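S-adenosylmethionine:tRNA ribosyltransferase-isomerase (Thermotoga maritima, PDB 1VKY) probably transfers and isomerises the ribose of S-adenosylmethionine onto the 7-aminomethyl-7-deazaguanine of tRNA, giving epoxyqueuosine on the way to queuosine. Local coordinates at residues 68-73 with 257-262; 98-103 with 144-149; 207-212 with 236-241. All blocks are in the same frame, centred on the assembly; numbering follows the deposited sequence.

Contact 1. Residues 68-73 with 257-262; sequences LVLNVS and VAVGTT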
loop_
_atom_site.group_PDB
_atom_site.type_symbol
_atom_site.label_atom_id
_atom_site.label_comp_id
_atom_site.label_asym_id
_atom_site.label_seq_id
_atom_site.Cartn_x
_atom_site.Cartn_y
_atom_site.Cartn_z
ATOM N N LEU B 68 23.878 -1.885 -10.439
ATOM C CA LEU B 68 22.470 -1.852 -10.102
ATOM C C LEU B 68 21.985 -0.435 -10.326
ATOM O O LEU B 68 22.520 0.500 -9.744
ATOM C CB LEU B 68 22.223 -2.251 -8.632
ATOM C CG LEU B 68 22.240 -3.768 -8.368
ATOM C CD1 LEU B 68 22.286 -4.099 -6.858
ATOM C CD2 LEU B 68 21.066 -4.401 -8.935
ATOM N N VAL B 69 21.009 -0.270 -11.207
ATOM C CA VAL B 69 20.456 1.059 -11.494
ATOM C C VAL B 69 19.083 1.186 -10.920
ATOM O O VAL B 69 18.153 0.442 -11.286
ATOM C CB VAL B 69 20.398 1.368 -13.023
ATOM C CG1 VAL B 69 20.022 2.858 -13.262
ATOM C CG2 VAL B 69 21.721 1.078 -13.668
ATOM N N LEU B 70 18.942 2.151 -10.027
ATOM C CA LEU B 70 17.674 2.355 -9.331
ATOM C C LEU B 70 17.029 3.630 -9.758
ATOM O O LEU B 70 17.699 4.608 -10.037
ATOM C CB LEU B 70 17.919 2.481 -7.814
ATOM C CG LEU B 70 18.574 1.252 -7.158
ATOM C CD1 LEU B 70 19.381 1.692 -5.956
ATOM C CD2 LEU B 70 17.541 0.311 -6.755
ATOM N N ASN B 71 15.712 3.634 -9.752
ATOM C CA ASN B 71 14.982 4.826 -10.038
ATOM C C ASN B 71 14.535 5.500 -8.752
ATOM O O ASN B 71 14.075 4.828 -7.833
ATOM C CB ASN B 71 13.716 4.490 -10.839
ATOM C CG ASN B 71 12.932 5.749 -11.261
ATOM O OD1 ASN B 71 13.392 6.515 -12.079
ATOM N ND2 ASN B 71 11.754 5.956 -10.669
ATOM N N VAL B 72 14.598 6.814 -8.737
ATOM C CA VAL B 72 14.110 7.625 -7.628
ATOM C C VAL B 72 13.074 8.572 -8.178
ATOM O O VAL B 72 13.377 9.345 -9.087
ATOM C CB VAL B 72 15.271 8.458 -7.046
ATOM C CG1 VAL B 72 14.747 9.544 -6.101
ATOM C CG2 VAL B 72 16.246 7.549 -6.343
ATOM N N SER B 73 11.856 8.496 -7.673
ATOM C CA SER B 73 10.797 9.388 -8.111
ATOM C C SER B 73 10.739 10.635 -7.196
ATOM O O SER B 73 10.742 10.511 -5.982
ATOM C CB SER B 73 9.479 8.647 -8.163
ATOM O OG SER B 73 9.447 7.810 -9.322
ATOM N N VAL B 257 22.106 -3.902 -14.494
ATOM C CA VAL B 257 20.980 -4.515 -13.895
ATOM C C VAL B 257 19.993 -3.416 -13.551
ATOM O O VAL B 257 20.208 -2.643 -12.618
ATOM C CB VAL B 257 21.375 -5.334 -12.618
ATOM C CG1 VAL B 257 20.167 -6.122 -12.088
ATOM C CG2 VAL B 257 22.547 -6.308 -12.901
ATOM N N ALA B 258 18.879 -3.369 -14.272
ATOM C CA ALA B 258 17.855 -2.375 -13.977
ATOM C C ALA B 258 17.016 -2.849 -12.821
ATOM O O ALA B 258 16.624 -4.005 -12.765
ATOM C CB ALA B 258 16.991 -2.105 -15.178
ATOM N N VAL B 259 16.720 -1.933 -11.900
ATOM C CA VAL B 259 15.807 -2.249 -10.800
ATOM C C VAL B 259 14.500 -1.524 -11.053
ATOM O O VAL B 259 14.439 -0.289 -10.907
ATOM C CB VAL B 259 16.399 -1.850 -9.443
ATOM C CG1 VAL B 259 15.377 -2.176 -8.332
ATOM C CG2 VAL B 259 17.714 -2.576 -9.223
ATOM N N GLY B 260 13.508 -2.281 -11.516
ATOM C CA GLY B 260 12.172 -1.744 -11.833
ATOM C C GLY B 260 11.965 -1.378 -13.285
ATOM O O GLY B 260 12.898 -1.013 -13.965
ATOM N N THR B 261 10.728 -1.500 -13.760
ATOM C CA THR B 261 10.337 -1.236 -15.142
ATOM C C THR B 261 10.460 0.222 -15.528
ATOM O O THR B 261 10.744 0.547 -16.712
ATOM C CB THR B 261 8.884 -1.668 -15.400
ATOM O OG1 THR B 261 8.021 -1.052 -14.436
ATOM C CG2 THR B 261 8.693 -3.164 -15.177
ATOM N N THR B 262 10.324 1.117 -14.551
ATOM C CA THR B 262 10.589 2.557 -14.846
ATOM C C THR B 262 12.039 2.761 -15.281
ATOM O O THR B 262 12.316 3.426 -16.274
ATOM C CB THR B 262 10.290 3.432 -13.640
ATOM O OG1 THR B 262 8.897 3.324 -13.343
ATOM C CG2 THR B 262 10.494 4.933 -13.970
HETATM O O HOH W 1 14.329 1.289 -8.753
#
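Leu68 and Val257 lie side by side, CD2 of Leu68 reaching to 3.7 Å from CG1 of Val257, and Leu70 does the same two residues on, its CD2 3.6 Å from CB of Val259. All four side chains line one face of the sheet, where the branched head of Val259 fits between the two leucine CD2 methyls and Phe191 covers part of the layer. On the other face Val69 and Ala258 both pack on Thr263 of helix 261-270.

The strands run parallel, with axes 23° apart, and the backbone ladder is tight at first. Val69 N gives Val257 O a nearly straight bond (2.9 Å, 172°), and Val69 O takes the N-H of Val259 at 2.8 Å. Past Val259 the chains part. Asn71 N and Val259 O are 4.3 Å apart, and a water fills the step, accepting from Asn71 N at 2.9 Å and donating to Val259 O at 2.7 Å; that carbonyl also receives Thr263 OG1.

Beyond the water only side chains meet. With CG anti to the backbone N (chi1 -176°), Asn71 lays its carboxamide against the CG2 methyl of Thr262, ND2 standing 3.7 Å away, while ND2 also makes a weak bond to Ser73 OG. An alanine at Asn71 would probably open a gap over that methyl and leave Ser73 OG without this weak donor.

Gly260, with a positive phi, takes the N-cap position and turns the chain into helix 261-270. An unidentified molecule, probably from the crystallisation liquor, sits there, hydrogen-bonded to Thr261 OG1 and weakly to Thr262 N. A parallel strand ending in a tight turn and a helix N-terminus is a classic alpha/beta element, and the bound molecule is consistent with a pocket at this strand end.

Contact 2. Residues 98-103 with 144-149; sequences LEEGIW and PQDDRL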
loop_
_atom_site.group_PDB
_atom_site.type_symbol
_atom_site.label_atom_id
_atom_site.label_comp_id
_atom_site.label_asym_id
_atom_site.label_seq_id
_atom_site.Cartn_x
_atom_site.Cartn_y
_atom_site.Cartn_z
ATOM N N LEU B 98 21.576 22.753 -7.520
ATOM C CA LEU B 98 23.032 22.704 -7.581
ATOM C C LEU B 98 23.619 23.324 -6.322
ATOM O O LEU B 98 24.702 22.965 -5.880
ATOM C CB LEU B 98 23.546 23.400 -8.843
ATOM C CG LEU B 98 22.964 22.909 -10.188
ATOM C CD1 LEU B 98 23.751 23.514 -11.333
ATOM C CD2 LEU B 98 22.940 21.391 -10.319
ATOM N N GLU B 99 22.861 24.239 -5.746
ATOM C CA GLU B 99 23.289 25.068 -4.652
ATOM C C GLU B 99 22.046 25.870 -4.252
ATOM O O GLU B 99 21.179 26.087 -5.080
ATOM C CB GLU B 99 24.448 25.981 -5.136
ATOM C CG GLU B 99 24.756 27.175 -4.281
ATOM C CD GLU B 99 26.224 27.546 -4.257
ATOM O OE1 GLU B 99 26.664 28.373 -5.092
ATOM O OE2 GLU B 99 26.950 27.042 -3.369
ATOM N N GLU B 100 21.961 26.315 -3.000
ATOM C CA GLU B 100 20.855 27.160 -2.554
ATOM C C GLU B 100 20.597 28.238 -3.593
ATOM O O GLU B 100 21.490 28.991 -3.934
ATOM C CB GLU B 100 21.222 27.830 -1.223
ATOM C CG GLU B 100 20.186 28.816 -0.675
ATOM C CD GLU B 100 18.919 28.159 -0.130
ATOM O OE1 GLU B 100 18.930 26.965 0.209
ATOM O OE2 GLU B 100 17.894 28.855 -0.002
ATOM N N GLY B 101 19.388 28.290 -4.115
ATOM C CA GLY B 101 19.037 29.318 -5.098
ATOM C C GLY B 101 19.622 29.184 -6.500
ATOM O O GLY B 101 19.473 30.104 -7.291
ATOM N N ILE B 102 20.298 28.066 -6.807
ATOM C CA ILE B 102 20.778 27.739 -8.165
ATOM C C ILE B 102 20.267 26.329 -8.531
ATOM O O ILE B 102 20.634 25.307 -7.902
ATOM C CB ILE B 102 22.347 27.850 -8.297
ATOM C CG1 ILE B 102 22.846 29.207 -7.825
ATOM C CG2 ILE B 102 22.779 27.624 -9.745
ATOM C CD1 ILE B 102 24.338 29.413 -7.972
ATOM N N TRP B 103 19.404 26.293 -9.547
ATOM C CA TRP B 103 18.708 25.095 -9.967
ATOM C C TRP B 103 18.790 24.850 -11.465
ATOM O O TRP B 103 18.685 25.793 -12.256
ATOM C CB TRP B 103 17.222 25.256 -9.615
ATOM C CG TRP B 103 16.940 25.199 -8.165
ATOM C CD1 TRP B 103 17.170 26.189 -7.231
ATOM C CD2 TRP B 103 16.375 24.108 -7.461
ATOM N NE1 TRP B 103 16.781 25.759 -5.991
ATOM C CE2 TRP B 103 16.294 24.483 -6.099
ATOM C CE3 TRP B 103 15.930 22.842 -7.835
ATOM C CZ2 TRP B 103 15.771 23.644 -5.125
ATOM C CZ3 TRP B 103 15.398 22.020 -6.873
ATOM C CH2 TRP B 103 15.333 22.428 -5.528
ATOM N N PRO B 144 16.201 36.738 -4.678
ATOM C CA PRO B 144 17.377 36.307 -3.937
ATOM C C PRO B 144 17.556 34.802 -4.018
ATOM O O PRO B 144 16.632 34.089 -4.399
ATOM C CB PRO B 144 17.052 36.721 -2.495
ATOM C CG PRO B 144 15.584 36.609 -2.390
ATOM C CD PRO B 144 15.032 36.860 -3.792
ATOM N N GLN B 145 18.742 34.327 -3.662
ATOM C CA GLN B 145 19.026 32.904 -3.637
ATOM C C GLN B 145 18.469 32.272 -2.382
ATOM O O GLN B 145 19.199 31.982 -1.438
ATOM C CB GLN B 145 20.527 32.670 -3.742
ATOM C CG GLN B 145 21.048 32.964 -5.107
ATOM C CD GLN B 145 22.555 32.863 -5.201
ATOM O OE1 GLN B 145 23.224 33.862 -5.484
ATOM N NE2 GLN B 145 23.093 31.670 -4.961
ATOM N N ASP B 146 17.164 32.045 -2.391
ATOM C CA ASP B 146 16.435 31.589 -1.207
ATOM C C ASP B 146 15.402 30.543 -1.641
ATOM O O ASP B 146 14.404 30.866 -2.265
ATOM C CB ASP B 146 15.788 32.812 -0.529
ATOM C CG ASP B 146 15.010 32.474 0.762
ATOM O OD1 ASP B 146 14.710 31.298 1.063
ATOM O OD2 ASP B 146 14.620 33.365 1.542
ATOM N N ASP B 147 15.658 29.285 -1.323
ATOM C CA ASP B 147 14.833 28.178 -1.814
ATOM C C ASP B 147 13.429 28.191 -1.221
ATOM O O ASP B 147 12.460 27.763 -1.865
ATOM C CB ASP B 147 15.495 26.826 -1.504
ATOM C CG ASP B 147 16.653 26.469 -2.465
ATOM O OD1 ASP B 147 16.955 27.191 -3.444
ATOM O OD2 ASP B 147 17.318 25.445 -2.295
ATOM N N ARG B 148 13.326 28.642 0.023
ATOM C CA ARG B 148 12.026 28.712 0.699
ATOM C C ARG B 148 11.115 29.704 -0.018
ATOM O O ARG B 148 9.957 29.407 -0.311
ATOM C CB ARG B 148 12.214 29.079 2.168
ATOM C CG ARG B 148 12.717 27.903 3.002
ATOM N N LEU B 149 11.667 30.855 -0.363
ATOM C CA LEU B 149 10.939 31.816 -1.169
ATOM C C LEU B 149 10.512 31.209 -2.506
ATOM O O LEU B 149 9.354 31.318 -2.917
ATOM C CB LEU B 149 11.788 33.057 -1.412
ATOM C CG LEU B 149 11.144 34.146 -2.276
ATOM C CD1 LEU B 149 9.804 34.573 -1.691
ATOM C CD2 LEU B 149 12.081 35.338 -2.415
#
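Asp147 points its carboxylate at the turn that carries Gly101, and OD1 is gripped there by two donors: Gly101 N at 2.8 Å and the indole NE1 of Trp103 at 2.9 Å. The NE1 bond is almost straight and lies in the plane of the indole, so Trp103 meets the acid with its ring edge. Ring and carboxylate are turned 61° apart, and both donors reach OD1 from above its carboxylate plane, one on each face.

Glu100 answers from the other direction. Its chain bends at chi2 (72°), and the side chain slides past that of Asp147 the opposite way, their carboxylates 33° apart. OE2 accepts the N-H of Asp147 in a short bond of 2.6 Å at the very start of helix 147-153. OE1, meanwhile, stands only 3.3 Å from Asp147 OD2, two acceptors side by side. Arg97 probably eases this, pairing through NE with Asp147 OD2 and through NH2 with Glu100 OE1.

Gln145 and Ile102 lie side by side, pointing the same way, and Gln145 NE2 reaches Glu100 O at 3.3 Å with that oxygen in the amide plane. Gly101 is the third residue of a type II turn from Glu99 to Ile102, and its CA comes within 3.9 Å of Gln145 CA; a CB there would collide with Gln145 CB. Asp146 caps the helix, OD1 making weak bonds to Arg148 N and Leu149 N.

Three acids thus gather where the turn between strands 89-97 and 102-108 meets a helix start. Arg97, the donors on Asp147 OD1 and the partial positive charge of the helix N-terminus would probably offset their repulsion and keep Glu100 and Asp147 ionised.

Contact 3. Residues 207-212 with 236-241; sequences AEVVLH and YQVPKE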
loop_
_atom_site.group_PDB
_atom_site.type_symbol
_atom_site.label_atom_id
_atom_site.label_comp_id
_atom_site.label_asym_id
_atom_site.label_seq_id
_atom_site.Cartn_x
_atom_site.Cartn_y
_atom_site.Cartn_z
ATOM N N ALA B 207 23.893 3.075 -9.317
ATOM C CA ALA B 207 23.642 4.359 -9.943
ATOM C C ALA B 207 22.170 4.611 -9.886
ATOM O O ALA B 207 21.371 3.698 -9.613
ATOM C CB ALA B 207 24.124 4.375 -11.372
ATOM N N GLU B 208 21.794 5.861 -10.122
ATOM C CA GLU B 208 20.387 6.212 -10.120
ATOM C C GLU B 208 19.893 6.955 -11.358
ATOM O O GLU B 208 20.607 7.745 -12.009
ATOM C CB GLU B 208 20.011 6.947 -8.805
ATOM C CG GLU B 208 20.271 8.415 -8.741
ATOM C CD GLU B 208 19.711 9.043 -7.450
ATOM O OE1 GLU B 208 19.692 8.345 -6.376
ATOM O OE2 GLU B 208 19.301 10.241 -7.527
ATOM N N VAL B 209 18.636 6.677 -11.694
ATOM C CA VAL B 209 17.940 7.516 -12.641
ATOM C C VAL B 209 16.819 8.140 -11.848
ATOM O O VAL B 209 16.408 7.617 -10.816
ATOM C CB VAL B 209 17.428 6.738 -13.901
ATOM C CG1 VAL B 209 18.619 6.259 -14.710
ATOM C CG2 VAL B 209 16.510 5.620 -13.543
ATOM N N VAL B 210 16.292 9.228 -12.358
ATOM C CA VAL B 210 15.280 10.001 -11.644
ATOM C C VAL B 210 14.047 10.195 -12.522
ATOM O O VAL B 210 14.129 10.287 -13.773
ATOM C CB VAL B 210 15.862 11.379 -11.205
ATOM C CG1 VAL B 210 14.888 12.130 -10.299
ATOM C CG2 VAL B 210 17.195 11.206 -10.465
ATOM N N LEU B 211 12.897 10.171 -11.879
ATOM C CA LEU B 211 11.641 10.467 -12.532
ATOM C C LEU B 211 11.064 11.696 -11.820
ATOM O O LEU B 211 10.731 11.644 -10.647
ATOM C CB LEU B 211 10.694 9.284 -12.457
ATOM C CG LEU B 211 9.472 9.452 -13.364
ATOM C CD1 LEU B 211 9.837 9.509 -14.859
ATOM C CD2 LEU B 211 8.454 8.367 -13.098
ATOM N N HIS B 212 10.997 12.803 -12.520
ATOM C CA HIS B 212 10.507 14.045 -11.936
ATOM C C HIS B 212 9.030 14.151 -12.263
ATOM O O HIS B 212 8.676 14.222 -13.427
ATOM C CB HIS B 212 11.241 15.210 -12.532
ATOM C CG HIS B 212 12.707 15.201 -12.249
ATOM N ND1 HIS B 212 13.233 15.705 -11.084
ATOM C CD2 HIS B 212 13.763 14.749 -12.975
ATOM C CE1 HIS B 212 14.552 15.574 -11.099
ATOM N NE2 HIS B 212 14.902 14.995 -12.235
ATOM N N TYR B 236 12.054 12.073 -17.223
ATOM C CA TYR B 236 13.152 11.249 -16.731
ATOM C C TYR B 236 14.398 12.089 -16.718
ATOM O O TYR B 236 14.542 13.051 -17.488
ATOM C CB TYR B 236 13.371 9.990 -17.592
ATOM C CG TYR B 236 13.824 10.284 -18.995
ATOM C CD1 TYR B 236 15.177 10.588 -19.274
ATOM C CD2 TYR B 236 12.924 10.301 -20.050
ATOM C CE1 TYR B 236 15.585 10.847 -20.548
ATOM C CE2 TYR B 236 13.357 10.541 -21.333
ATOM C CZ TYR B 236 14.667 10.808 -21.575
ATOM O OH TYR B 236 15.064 11.111 -22.848
ATOM N N GLN B 237 15.320 11.719 -15.848
ATOM C CA GLN B 237 16.662 12.293 -15.877
ATOM C C GLN B 237 17.679 11.186 -15.681
ATOM O O GLN B 237 17.525 10.362 -14.796
ATOM C CB GLN B 237 16.818 13.327 -14.741
ATOM C CG GLN B 237 18.196 14.026 -14.711
ATOM C CD GLN B 237 18.393 14.931 -13.512
ATOM O OE1 GLN B 237 17.605 14.883 -12.572
ATOM N NE2 GLN B 237 19.461 15.733 -13.537
ATOM N N VAL B 238 18.708 11.179 -16.514
ATOM C CA VAL B 238 19.869 10.317 -16.387
ATOM C C VAL B 238 21.063 11.232 -16.280
ATOM O O VAL B 238 21.546 11.797 -17.265
ATOM C CB VAL B 238 20.070 9.372 -17.602
ATOM C CG1 VAL B 238 21.177 8.344 -17.302
ATOM C CG2 VAL B 238 18.781 8.634 -17.910
ATOM N N PRO B 239 21.537 11.407 -15.063
ATOM C CA PRO B 239 22.563 12.362 -14.814
ATOM C C PRO B 239 23.936 11.899 -15.256
ATOM O O PRO B 239 24.167 10.722 -15.536
ATOM C CB PRO B 239 22.483 12.559 -13.279
ATOM C CG PRO B 239 21.981 11.276 -12.752
ATOM C CD PRO B 239 21.102 10.701 -13.833
ATOM N N LYS B 240 24.859 12.850 -15.302
ATOM C CA LYS B 240 26.194 12.634 -15.826
ATOM C C LYS B 240 26.880 11.462 -15.174
ATOM O O LYS B 240 27.518 10.701 -15.843
ATOM C CB LYS B 240 27.064 13.877 -15.629
ATOM C CG LYS B 240 26.711 15.077 -16.521
ATOM C CD LYS B 240 27.757 16.183 -16.473
ATOM C CE LYS B 240 27.781 17.044 -17.767
ATOM N NZ LYS B 240 29.101 17.693 -18.163
ATOM N N GLU B 241 26.762 11.326 -13.853
ATOM C CA GLU B 241 27.468 10.262 -13.123
ATOM C C GLU B 241 26.900 8.876 -13.516
ATOM O O GLU B 241 27.634 7.895 -13.668
ATOM C CB GLU B 241 27.400 10.494 -11.590
ATOM C CG GLU B 241 26.042 10.809 -11.036
ATOM C CD GLU B 241 25.617 12.302 -10.976
ATOM O OE1 GLU B 241 26.025 13.175 -11.813
ATOM O OE2 GLU B 241 24.784 12.583 -10.065
#
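Val210 and Gln237 form the hydrogen-bonded pair that joins two antiparallel strands, 205-213 and 234-238, near one end of the large mixed sheet. Val210 N donates to Gln237 O at 3.0 Å, and Gln237 N returns a bond to Val210 O at 2.8 Å. Next comes the non-hydrogen-bonded pair Leu211 and Tyr236, where the CA of Tyr236 closes to 3.3 Å from Val210 O in a CA-H...O contact.

The same strands are tied again through side chains. Gln237 is fully extended, with CG anti to the backbone N (chi1 -178°), and its OE1 takes the N-H of His212 NE2 at 2.7 Å. The acceptor lies at the edge of the imidazole, close to its plane, while ring and amide are turned 39° apart. Val210 CG1 rests 3.4 Å above one face of that ring, offset toward its rim. With His212 NE2 as donor to OE1 and Gln237 NE2 bonded to Glu96 OE1, the amide is probably held in this orientation from both ends; Glu96 belongs to the second, antiparallel sheet.

On the other face of the strands, Val209 and Val238 run side by side, CG1 of Val209 4.0 Å from CG2 of Val238. Pro239 then ends the strand at the N-cap position, its CD 3.5 Å from Glu208 O.

Around the pair, helix 240-252 starts directly after Pro239, and its Thr242 OG1 bonds to Glu208 O. Tyr236 packs on Thr266, Thr269 and Ile270 of helix 261-270, and strand 67-75 flanks strand 205-213 on its far edge.

Contacts 1 and 3 belong to the core of one mixed sheet and touch: strand 67-75 of contact 1 lies beside strand 205-213 of contact 3, with probable hydrogen bonds from Val209 N to Leu70 O and from Val72 N to Val209 O. Their centres are about 10 Å apart. Contact 1 is a parallel pairing, largely apolar and finished by a water; contact 3 is antiparallel and adds a histidine-glutamine bond. The centre of contact 2 lies about 26 Å from the centre of the chain, in the six-stranded antiparallel sheet; partly exposed, it is held by carboxylates bonded to backbone and indole N-H groups, with Arg97 pairing from outside. Contacts 2 and 3 both fall inside the loop that contact 1 closes.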